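Local coordinates for protein VP5 (Halorubrum pleomorphic virus 2, PDB 6QGI) that probably mediates fusion of the viral envelope with the membrane of its archaeal host, as the envelope protein of a pleomorphic virus, at residues F318-A323 with T460-S465; E84-S89 with E261-D266; I137-G140 with L144-N147. All blocks are in the same frame, centred on the assembly; numbering follows the deposited sequence.

Interaction 1: residues F318-A323 with T460-S465; sequences FALTDA and TSFDSS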
loop_
_atom_site.group_PDB
_atom_site.type_symbol
_atom_site.label_atom_id
_atom_site.label_comp_id
_atom_site.label_asym_id
_atom_site.label_seq_id
_atom_site.Cartn_x
_atom_site.Cartn_y
_atom_site.Cartn_z
ATOM N N PHE A 318 6.166 -0.278 14.938
ATOM C CA PHE A 318 5.972 -1.439 14.080
ATOM C C PHE A 318 4.572 -2.031 14.147
ATOM O O PHE A 318 3.896 -2.003 15.182
ATOM C CB PHE A 318 6.962 -2.553 14.441
ATOM C CG PHE A 318 8.381 -2.367 13.975
ATOM C CD1 PHE A 318 8.728 -2.582 12.647
ATOM C CD2 PHE A 318 9.389 -2.056 14.880
ATOM C CE1 PHE A 318 10.053 -2.449 12.226
ATOM C CE2 PHE A 318 10.711 -1.927 14.458
ATOM C CZ PHE A 318 11.033 -2.123 13.134
ATOM N N ALA A 319 4.181 -2.614 13.014
ATOM C CA ALA A 319 2.956 -3.359 12.797
ATOM C C ALA A 319 3.325 -4.594 12.002
ATOM O O ALA A 319 4.090 -4.495 11.035
ATOM C CB ALA A 319 1.934 -2.509 12.057
ATOM N N LEU A 320 2.876 -5.762 12.458
ATOM C CA LEU A 320 3.168 -7.014 11.773
ATOM C C LEU A 320 1.882 -7.710 11.424
ATOM O O LEU A 320 1.021 -7.835 12.295
ATOM C CB LEU A 320 4.029 -7.935 12.661
ATOM C CG LEU A 320 5.483 -7.549 12.975
ATOM C CD1 LEU A 320 6.163 -8.674 13.692
ATOM C CD2 LEU A 320 6.295 -7.324 11.729
ATOM N N THR A 321 1.741 -8.167 10.161
ATOM C CA THR A 321 0.556 -8.920 9.727
ATOM C C THR A 321 0.598 -10.293 10.411
ATOM O O THR A 321 -0.435 -10.824 10.824
ATOM C CB THR A 321 0.489 -9.045 8.201
ATOM O OG1 THR A 321 1.603 -9.806 7.758
ATOM C CG2 THR A 321 0.445 -7.703 7.490
ATOM N N ASP A 322 1.817 -10.840 10.548
ATOM C CA ASP A 322 2.096 -12.112 11.193
ATOM C C ASP A 322 3.137 -11.894 12.297
ATOM O O ASP A 322 4.336 -11.796 12.009
ATOM C CB ASP A 322 2.583 -13.133 10.147
ATOM C CG ASP A 322 2.576 -14.578 10.593
ATOM O OD1 ASP A 322 2.387 -14.829 11.806
ATOM O OD2 ASP A 322 2.749 -15.462 9.732
ATOM N N ALA A 323 2.677 -11.818 13.563
ATOM C CA ALA A 323 3.538 -11.590 14.728
ATOM C C ALA A 323 4.551 -12.732 14.945
ATOM O O ALA A 323 5.406 -12.628 15.825
ATOM C CB ALA A 323 2.689 -11.388 15.969
ATOM N N THR A 460 10.324 -6.298 21.163
ATOM C CA THR A 460 9.007 -5.755 20.828
ATOM C C THR A 460 7.893 -6.702 21.304
ATOM O O THR A 460 8.131 -7.898 21.479
ATOM C CB THR A 460 8.882 -5.502 19.311
ATOM O OG1 THR A 460 9.147 -6.707 18.597
ATOM C CG2 THR A 460 9.769 -4.370 18.816
ATOM N N SER A 461 6.680 -6.157 21.516
ATOM C CA SER A 461 5.482 -6.894 21.927
ATOM C C SER A 461 4.303 -6.419 21.080
ATOM O O SER A 461 3.885 -5.261 21.191
ATOM C CB SER A 461 5.211 -6.716 23.420
ATOM O OG SER A 461 4.006 -7.351 23.817
ATOM N N PHE A 462 3.798 -7.305 20.207
ATOM C CA PHE A 462 2.697 -7.005 19.291
ATOM C C PHE A 462 1.348 -7.367 19.911
ATOM O O PHE A 462 1.184 -8.449 20.475
ATOM C CB PHE A 462 2.907 -7.703 17.929
ATOM C CG PHE A 462 4.077 -7.116 17.173
ATOM C CD1 PHE A 462 3.924 -5.967 16.408
ATOM C CD2 PHE A 462 5.346 -7.674 17.279
ATOM C CE1 PHE A 462 5.016 -5.391 15.759
ATOM C CE2 PHE A 462 6.441 -7.091 16.636
ATOM C CZ PHE A 462 6.269 -5.951 15.886
ATOM N N ASP A 463 0.402 -6.423 19.834
ATOM C CA ASP A 463 -0.946 -6.557 20.373
ATOM C C ASP A 463 -2.005 -6.484 19.281
ATOM O O ASP A 463 -1.911 -5.686 18.346
ATOM C CB ASP A 463 -1.230 -5.464 21.424
ATOM C CG ASP A 463 -0.529 -5.626 22.762
ATOM O OD1 ASP A 463 -0.376 -6.784 23.223
ATOM O OD2 ASP A 463 -0.168 -4.593 23.369
ATOM N N SER A 464 -3.029 -7.317 19.436
ATOM C CA SER A 464 -4.206 -7.392 18.585
ATOM C C SER A 464 -5.350 -7.974 19.400
ATOM O O SER A 464 -5.107 -8.657 20.398
ATOM C CB SER A 464 -3.935 -8.221 17.326
ATOM O OG SER A 464 -3.943 -9.623 17.553
ATOM N N SER A 465 -6.589 -7.685 18.999
ATOM C CA SER A 465 -7.777 -8.244 19.638
ATOM C C SER A 465 -7.940 -9.683 19.172
ATOM O O SER A 465 -7.413 -10.045 18.116
ATOM C CB SER A 465 -9.014 -7.418 19.297
ATOM O OG SER A 465 -8.907 -6.099 19.807
#

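Interaction 2: residues E84-S89 with E261-D266; sequences ELNAGS and EIEVSD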
loop_
_atom_site.group_PDB
_atom_site.type_symbol
_atom_site.label_atom_id
_atom_site.label_comp_id
_atom_site.label_asym_id
_atom_site.label_seq_id
_atom_site.Cartn_x
_atom_site.Cartn_y
_atom_site.Cartn_z
ATOM N N GLU A 84 -31.038 -8.798 16.004
ATOM C CA GLU A 84 -32.191 -9.621 15.636
ATOM C C GLU A 84 -32.499 -10.634 16.733
ATOM O O GLU A 84 -33.668 -10.900 17.012
ATOM C CB GLU A 84 -31.940 -10.325 14.297
ATOM C CG GLU A 84 -32.040 -9.378 13.113
ATOM C CD GLU A 84 -33.234 -9.543 12.190
ATOM O OE1 GLU A 84 -34.311 -9.971 12.663
ATOM O OE2 GLU A 84 -33.098 -9.218 10.989
ATOM N N LEU A 85 -31.448 -11.158 17.382
ATOM C CA LEU A 85 -31.536 -12.112 18.483
ATOM C C LEU A 85 -32.180 -11.473 19.716
ATOM O O LEU A 85 -33.078 -12.071 20.307
ATOM C CB LEU A 85 -30.126 -12.626 18.820
ATOM C CG LEU A 85 -29.979 -13.588 19.991
ATOM C CD1 LEU A 85 -30.624 -14.918 19.686
ATOM C CD2 LEU A 85 -28.521 -13.815 20.309
ATOM N N ASN A 86 -31.725 -10.262 20.095
ATOM C CA ASN A 86 -32.232 -9.507 21.242
ATOM C C ASN A 86 -33.693 -9.094 21.046
ATOM O O ASN A 86 -34.399 -8.850 22.026
ATOM C CB ASN A 86 -31.367 -8.268 21.493
ATOM C CG ASN A 86 -30.061 -8.530 22.210
ATOM O OD1 ASN A 86 -29.775 -9.632 22.691
ATOM N ND2 ASN A 86 -29.237 -7.504 22.315
ATOM N N ALA A 87 -34.138 -9.025 19.778
ATOM C CA ALA A 87 -35.493 -8.657 19.377
ATOM C C ALA A 87 -36.418 -9.884 19.274
ATOM O O ALA A 87 -37.609 -9.736 18.991
ATOM C CB ALA A 87 -35.441 -7.927 18.054
ATOM N N GLY A 88 -35.861 -11.066 19.527
ATOM C CA GLY A 88 -36.580 -12.335 19.510
ATOM C C GLY A 88 -36.983 -12.823 18.133
ATOM O O GLY A 88 -38.021 -13.472 17.995
ATOM N N SER A 89 -36.154 -12.550 17.110
ATOM C CA SER A 89 -36.422 -12.969 15.729
ATOM C C SER A 89 -36.159 -14.459 15.529
ATOM O O SER A 89 -35.525 -15.095 16.375
ATOM C CB SER A 89 -35.567 -12.175 14.746
ATOM O OG SER A 89 -35.585 -10.784 15.020
ATOM N N GLU A 261 -28.434 -10.722 26.923
ATOM C CA GLU A 261 -27.153 -11.296 27.367
ATOM C C GLU A 261 -25.993 -10.461 26.820
ATOM O O GLU A 261 -25.093 -10.098 27.580
ATOM C CB GLU A 261 -27.024 -12.763 26.928
ATOM C CG GLU A 261 -26.177 -13.621 27.852
ATOM C CD GLU A 261 -26.240 -15.118 27.602
ATOM O OE1 GLU A 261 -27.349 -15.640 27.347
ATOM O OE2 GLU A 261 -25.179 -15.776 27.691
ATOM N N ILE A 262 -26.047 -10.123 25.511
ATOM C CA ILE A 262 -25.055 -9.284 24.835
ATOM C C ILE A 262 -25.750 -8.010 24.318
ATOM O O ILE A 262 -26.773 -8.098 23.631
ATOM C CB ILE A 262 -24.285 -10.016 23.684
ATOM C CG1 ILE A 262 -23.844 -11.452 24.060
ATOM C CG2 ILE A 262 -23.088 -9.177 23.212
ATOM C CD1 ILE A 262 -23.528 -12.356 22.840
ATOM N N GLU A 263 -25.185 -6.837 24.655
ATOM C CA GLU A 263 -25.679 -5.529 24.219
ATOM C C GLU A 263 -24.559 -4.809 23.470
ATOM O O GLU A 263 -23.614 -4.307 24.085
ATOM C CB GLU A 263 -26.217 -4.698 25.401
ATOM C CG GLU A 263 -27.541 -5.201 25.965
ATOM C CD GLU A 263 -28.758 -5.168 25.054
ATOM O OE1 GLU A 263 -28.790 -4.341 24.113
ATOM O OE2 GLU A 263 -29.692 -5.967 25.296
ATOM N N VAL A 264 -24.648 -4.813 22.129
ATOM C CA VAL A 264 -23.623 -4.233 21.253
ATOM C C VAL A 264 -24.208 -3.163 20.296
ATOM O O VAL A 264 -23.576 -2.823 19.289
ATOM C CB VAL A 264 -22.845 -5.333 20.473
ATOM C CG1 VAL A 264 -21.895 -6.094 21.393
ATOM C CG2 VAL A 264 -23.783 -6.287 19.731
ATOM N N SER A 265 -25.382 -2.609 20.638
ATOM C CA SER A 265 -26.041 -1.564 19.849
ATOM C C SER A 265 -25.316 -0.225 20.020
ATOM O O SER A 265 -25.203 0.542 19.067
ATOM C CB SER A 265 -27.503 -1.425 20.266
ATOM O OG SER A 265 -28.140 -2.687 20.380
ATOM N N ASP A 266 -24.819 0.035 21.243
ATOM C CA ASP A 266 -24.103 1.244 21.665
ATOM C C ASP A 266 -22.614 1.215 21.249
ATOM O O ASP A 266 -21.952 2.256 21.276
ATOM C CB ASP A 266 -24.222 1.370 23.201
ATOM C CG ASP A 266 -23.815 2.704 23.802
ATOM O OD1 ASP A 266 -24.523 3.707 23.559
ATOM O OD2 ASP A 266 -22.806 2.739 24.541
#

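Interaction 3: residues I137-G140 with L144-N147; sequences IGKG and LMLN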
loop_
_atom_site.group_PDB
_atom_site.type_symbol
_atom_site.label_atom_id
_atom_site.label_comp_id
_atom_site.label_asym_id
_atom_site.label_seq_id
_atom_site.Cartn_x
_atom_site.Cartn_y
_atom_site.Cartn_z
ATOM N N ILE A 137 5.441 6.747 -33.349
ATOM C CA ILE A 137 5.543 5.625 -32.414
ATOM C C ILE A 137 4.378 4.640 -32.545
ATOM O O ILE A 137 3.242 5.032 -32.807
ATOM C CB ILE A 137 5.634 6.222 -30.972
ATOM C CG1 ILE A 137 6.976 6.939 -30.778
ATOM C CG2 ILE A 137 5.403 5.197 -29.842
ATOM C CD1 ILE A 137 6.986 7.762 -29.651
ATOM N N GLY A 138 4.710 3.368 -32.336
ATOM C CA GLY A 138 3.801 2.231 -32.278
ATOM C C GLY A 138 3.908 1.567 -30.920
ATOM O O GLY A 138 4.776 1.932 -30.121
ATOM N N LYS A 139 3.027 0.596 -30.636
ATOM C CA LYS A 139 2.986 -0.107 -29.348
ATOM C C LYS A 139 4.320 -0.786 -28.994
ATOM O O LYS A 139 4.704 -0.775 -27.826
ATOM C CB LYS A 139 1.843 -1.127 -29.314
ATOM C CG LYS A 139 0.465 -0.480 -29.241
ATOM C CD LYS A 139 -0.648 -1.507 -29.166
ATOM C CE LYS A 139 -1.994 -0.851 -29.300
ATOM N NZ LYS A 139 -3.080 -1.847 -29.454
ATOM N N GLY A 140 5.023 -1.304 -30.000
ATOM C CA GLY A 140 6.304 -1.984 -29.838
ATOM C C GLY A 140 7.475 -1.115 -29.421
ATOM O O GLY A 140 8.518 -1.645 -29.032
ATOM N N LEU A 144 7.045 -4.250 -24.481
ATOM C CA LEU A 144 7.881 -5.400 -24.858
ATOM C C LEU A 144 7.225 -6.190 -26.002
ATOM O O LEU A 144 7.902 -6.542 -26.967
ATOM C CB LEU A 144 8.142 -6.309 -23.644
ATOM C CG LEU A 144 9.090 -7.495 -23.851
ATOM C CD1 LEU A 144 10.535 -7.050 -23.958
ATOM C CD2 LEU A 144 8.947 -8.502 -22.742
ATOM N N MET A 145 5.898 -6.431 -25.894
ATOM C CA MET A 145 5.036 -7.101 -26.880
ATOM C C MET A 145 5.476 -8.539 -27.130
ATOM O O MET A 145 5.275 -9.068 -28.225
ATOM C CB MET A 145 4.977 -6.313 -28.210
ATOM C CG MET A 145 4.521 -4.872 -28.050
ATOM S SD MET A 145 2.772 -4.726 -27.657
ATOM C CE MET A 145 2.066 -4.867 -29.297
ATOM N N LEU A 146 6.050 -9.175 -26.103
ATOM C CA LEU A 146 6.506 -10.558 -26.178
ATOM C C LEU A 146 5.644 -11.470 -25.332
ATOM O O LEU A 146 5.012 -11.018 -24.374
ATOM C CB LEU A 146 7.975 -10.694 -25.726
ATOM C CG LEU A 146 9.071 -10.114 -26.610
ATOM C CD1 LEU A 146 10.426 -10.392 -26.008
ATOM C CD2 LEU A 146 9.018 -10.676 -28.019
ATOM N N ASN A 147 5.644 -12.763 -25.672
ATOM C CA ASN A 147 4.949 -13.797 -24.912
ATOM C C ASN A 147 6.006 -14.738 -24.294
ATOM O O ASN A 147 7.204 -14.434 -24.365
ATOM C CB ASN A 147 3.917 -14.542 -25.780
ATOM C CG ASN A 147 4.455 -15.172 -27.045
ATOM O OD1 ASN A 147 5.571 -15.700 -27.096
ATOM N ND2 ASN A 147 3.649 -15.146 -28.097
HETATM O O HOH W 1 10.016 -4.556 -28.027
#

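Interaction 1: residues F318-A323 with T460-S465
Leu320 lays its CD1 methyl over one face of the Phe462 ring, a CH-pi contact that pins the loop running from strand 443-450 to helix 476-496 against the end of strand 312-320, which pairs antiparallel with strands 297-299 and 343-355. CD1 stands 3.7 Å from the Phe462 ring centroid, 26° off the ring normal and displaced toward the CE2-CZ rim, and the two side chains cross at about a right angle. With its CG anti to the carbonyl carbon (chi1 -68°), Phe462 reaches from its loop toward the strand and presents its outer atoms there. On the same face, the branch point of Leu320 sits directly over CZ, with CG 3.4 Å from Phe462 CZ. At the edge of the ring the strand backbone takes over, Phe318 O lying 3.6 Å from Phe462 CE1. The ring of Phe318 turns away to meet Phe345 edge-to-face, while Asp298 of strand 297-299 also touches Phe462. No hydrogen bond joins the two segments, so their direct contact illustrates how one aromatic side chain can fasten a loop to a strand end by apolar contact. At the margin, Ala323 CB approaches Phe462 CB to 4.2 Å.

Interaction 2: residues E84-S89 with E261-D266
The backbones of 84-89 and 261-266 stay well apart, with the CA atoms of Asn86 and Ile262 the nearest pair at 8.0 Å, and a side chain bridges the gap. The first segment carries the last turn of helix 66-86 and the residues that leave it, closed by a Schellman motif: Gly88 takes a positive phi, and the amides of Ser89 and Gly88 bond back to Glu84 O and Leu85 O in the last turn. The second is an irregular piece of the loop between helices 225-253 and 270-279.

Asn86 reaches out from this helix end to make the single direct hydrogen bond between the segments. Its ND2 donates to Ile262 O over 2.9 Å, nearly straight at 171° about the hydrogen. The acceptor lies in the amide plane of Asn86, and the donor approaches nearly along the C=O axis of Ile262. The other end of the amide is held too, since OD1 accepts from the backbone N of Gly260. Gripped at both ends by the same loop, the amide is fixed in its rotation, a worked example of a side-chain amide serving as both donor and acceptor to a passing backbone.

Ile262 offers its carbonyl to Asn86 while its side chain packs on Ile82 of helix 66-86 and on Trp479 of helix 476-496. Glu263 adds a looser element at the surface. A bend at chi2 (-64°) folds its carboxylate back toward the amide, with the two planes 28° apart. Glu263 OE2 stops 3.4 Å from Asn86 ND2, and the N-H does not point well enough at it for a hydrogen bond.

Interaction 3: residues I137-G140 with L144-N147
In the connection between helix 91-133 and strand 155-159, a local turn brings Gly140 and Met145 together, so that two short irregular pieces separated by three residues, 137-140 and 144-147, meet at the protein surface. Such a contact within a loop exemplifies how a single side chain can link two pieces on either side of a short turn. That side chain is Met145, whose own backbone has a positive phi of 62°.

Met145 points toward the first segment and touches it at two places. Its CG lies 3.8 Å from Gly140 CA, alongside the backbone. Farther out, bends at chi2 (-71°) and chi3 (-82°) curl the thioether around so that the terminal methyl turns to Lys139, with Met145 CE 3.7 Å from Lys139 CB. The sulfur follows less closely, SD standing 4.1 Å from the same CB. Only the base of the lysine is used in this way. The rest of Lys139 runs on, extended beyond CG, and carries NZ off to a salt bridge with Asp155 and a hydrogen bond to Leu156 O.

No direct hydrogen bond links the two segments, but a water spans their carbonyls. It donates to Leu144 O over 3.1 Å and, more weakly, to Gly140 O over 3.4 Å, joining two acceptors that could not bond to each other.

Around this turn, Lys139 packs against Leu128 and Val132 of helix 91-133 and against Leu157 of strand 155-159, whereas Met145 rests on Leu156 of that strand; the loop thus lies between the end of the long helix and the start of the antiparallel sheet that begins with strand 155-159.

In the fold
Interaction 1 is the buried contact of the three, interaction 2 is partly buried, and interaction 3 lies at the surface. Their chemistry follows: an apolar ring face against a strand end, an amide gripping a loop carbonyl at a helix end, and a thioether supplemented by a water. Interactions 2 and 3 both fall within the N-terminal envelope-protein region, yet their centres lie about 60 Å apart, on opposite sides of the chain's centre. Interactions 1 and 2 are closer, about 13 Å between nearest atoms, and helix 476-496 neighbours both, through Gln485 at Ser465 and Trp479 at Ile262. In every case at least one partner is an irregular loop.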